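Local coordinates for proteasome assembly chaperone family protein (Pyrococcus furiosus DSM 3638, PDB 3WZ2) that is an archaeal homolog of proteasome-assembly chaperones and probably acts as a chaperone or activator of the proteasome, at residues 119-124 against 178-183. Numbering follows the deposited sequence.
Sequences MGIGFF and LGETFG
Ile121 lies against Glu180 where two neighbouring parallel strands of the mixed sheet in this PAC2-family fold run out into loops. Met119 and Gly120 end strand 112-120, and Leu178 to Thr181 end strand 174-181. The backbones keep parallel pairing up to the ends. Met119 N donates to Gly179 O, and Thr181 N donates to Met119 O at 2.9 Å. Past the strand end, Ile121 N gives a bond of 2.7 Å to Thr181 O, nearly in line with the carbonyl. Gly122 N then bonds to Phe182 O at 2.8 Å, so backbone bonding, though no longer a regular ladder, carries on into both loops.

Ile121 CB sits 3.4 Å from Thr181 O. CG1, anti to its own carbonyl carbon (chi1 -66°), touches both Thr181 O and Glu180 CB, 3.8 Å from the latter. CD1 reaches Glu180 CG and CD. CG2 turns elsewhere and covers the centre of one face of the Phe123 ring. An alanine here would probably strip part of the apolar cover, that of CG1 and CD1, from the Glu180 methylenes and, with CG2 gone, leave the Phe123 ring freer to turn.

The Glu180 carboxylate has its polar partners outside the two segments. OE1 forms a salt bridge with Lys125 and accepts from Glu129 N, while OE2 accepts from Trp131 NE1. These bonds would hold the aliphatic part of Glu180 beside Ile121.

Gly120 and Gly183 have their CA atoms 3.9 Å apart. A CB on Gly120 would crowd Gly183 CA, and the backbone angles of Gly183 by themselves call for glycine. Further out, Phe124 and Phe182 meet rim to rim with planes at 42°, Phe124 CD1 lying 3.5 Å from Phe182 CE2.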
loop_
_atom_site.group_PDB
_atom_site.type_symbol
_atom_site.label_atom_id
_atom_site.label_comp_id
_atom_site.label_asym_id
_atom_site.label_seq_id
_atom_site.Cartn_x
_atom_site.Cartn_y
_atom_site.Cartn_z
ATOM N N MET B 119 16.098 24.981 -14.108
ATOM C CA MET B 119 17.330 24.476 -13.501
ATOM C C MET B 119 17.644 25.372 -12.329
ATOM O O MET B 119 17.901 26.578 -12.507
ATOM C CB MET B 119 18.477 24.538 -14.492
ATOM C CG MET B 119 19.828 24.062 -13.993
ATOM S SD MET B 119 21.138 24.604 -15.140
ATOM C CE MET B 119 22.618 24.071 -14.272
ATOM N N GLY B 120 17.544 24.787 -11.139
ATOM C CA GLY B 120 17.676 25.514 -9.913
ATOM C C GLY B 120 19.138 25.832 -9.715
ATOM O O GLY B 120 19.968 24.944 -9.698
ATOM N N ILE B 121 19.451 27.118 -9.609
ATOM C CA ILE B 121 20.843 27.579 -9.445
ATOM C C ILE B 121 21.208 27.693 -7.974
ATOM O O ILE B 121 22.378 27.522 -7.609
ATOM C CB ILE B 121 20.995 28.965 -10.124
ATOM C CG1 ILE B 121 20.818 28.814 -11.610
ATOM C CG2 ILE B 121 22.334 29.607 -9.878
ATOM C CD1 ILE B 121 21.698 27.731 -12.183
ATOM N N GLY B 122 20.224 28.020 -7.144
ATOM C CA GLY B 122 20.439 28.158 -5.707
ATOM C C GLY B 122 20.869 29.559 -5.256
ATOM O O GLY B 122 21.091 29.774 -4.076
ATOM N N PHE B 123 20.963 30.505 -6.189
ATOM C CA PHE B 123 21.212 31.903 -5.858
ATOM C C PHE B 123 20.733 32.812 -6.998
ATOM O O PHE B 123 20.369 32.346 -8.088
ATOM C CB PHE B 123 22.714 32.163 -5.573
ATOM C CG PHE B 123 23.642 31.730 -6.690
ATOM C CD1 PHE B 123 23.914 32.574 -7.764
ATOM C CD2 PHE B 123 24.239 30.477 -6.667
ATOM C CE1 PHE B 123 24.751 32.168 -8.797
ATOM C CE2 PHE B 123 25.090 30.069 -7.696
ATOM C CZ PHE B 123 25.343 30.922 -8.773
ATOM N N PHE B 124 20.719 34.108 -6.727
ATOM C CA PHE B 124 20.297 35.116 -7.694
ATOM C C PHE B 124 21.413 35.361 -8.715
ATOM O O PHE B 124 22.566 35.420 -8.358
ATOM C CB PHE B 124 19.912 36.415 -6.965
ATOM C CG PHE B 124 19.530 37.544 -7.886
ATOM C CD1 PHE B 124 18.228 37.781 -8.235
ATOM C CD2 PHE B 124 20.505 38.356 -8.418
ATOM C CE1 PHE B 124 17.891 38.832 -9.072
ATOM C CE2 PHE B 124 20.177 39.403 -9.266
ATOM C CZ PHE B 124 18.862 39.643 -9.593
ATOM N N LEU B 178 16.328 24.301 -20.597
ATOM C CA LEU B 178 16.348 24.547 -19.178
ATOM C C LEU B 178 16.627 26.001 -18.847
ATOM O O LEU B 178 17.730 26.501 -19.078
ATOM C CB LEU B 178 17.404 23.690 -18.515
ATOM C CG LEU B 178 17.179 22.197 -18.675
ATOM C CD1 LEU B 178 18.207 21.623 -19.615
ATOM C CD2 LEU B 178 17.283 21.516 -17.362
ATOM N N GLY B 179 15.629 26.660 -18.283
ATOM C CA GLY B 179 15.800 28.023 -17.793
ATOM C C GLY B 179 16.388 27.993 -16.421
ATOM O O GLY B 179 15.760 27.483 -15.484
ATOM N N GLU B 180 17.585 28.523 -16.294
ATOM C CA GLU B 180 18.141 28.836 -14.976
ATOM C C GLU B 180 17.188 29.671 -14.163
ATOM O O GLU B 180 16.495 30.576 -14.672
ATOM C CB GLU B 180 19.469 29.587 -15.071
ATOM C CG GLU B 180 20.606 28.776 -15.647
ATOM C CD GLU B 180 21.925 29.550 -15.672
ATOM O OE1 GLU B 180 21.865 30.803 -15.585
ATOM O OE2 GLU B 180 23.010 28.929 -15.758
ATOM N N THR B 181 17.097 29.328 -12.892
ATOM C CA THR B 181 16.162 29.992 -11.973
ATOM C C THR B 181 16.690 29.809 -10.548
ATOM O O THR B 181 17.608 28.996 -10.298
ATOM C CB THR B 181 14.723 29.449 -12.154
ATOM O OG1 THR B 181 13.796 30.218 -11.362
ATOM C CG2 THR B 181 14.612 27.983 -11.765
ATOM N N PHE B 182 16.115 30.542 -9.613
ATOM C CA PHE B 182 16.527 30.475 -8.204
ATOM C C PHE B 182 16.492 29.036 -7.729
ATOM O O PHE B 182 17.464 28.504 -7.200
ATOM C CB PHE B 182 15.587 31.305 -7.334
ATOM C CG PHE B 182 15.441 32.734 -7.782
ATOM C CD1 PHE B 182 14.450 33.114 -8.699
ATOM C CD2 PHE B 182 16.287 33.711 -7.274
ATOM C CE1 PHE B 182 14.309 34.443 -9.103
ATOM C CE2 PHE B 182 16.153 35.032 -7.676
ATOM C CZ PHE B 182 15.164 35.402 -8.581
ATOM N N GLY B 183 15.340 28.411 -7.899
ATOM C CA GLY B 183 15.146 27.036 -7.440
ATOM C C GLY B 183 14.002 26.858 -6.468
ATOM O O GLY B 183 13.621 25.740 -6.158
#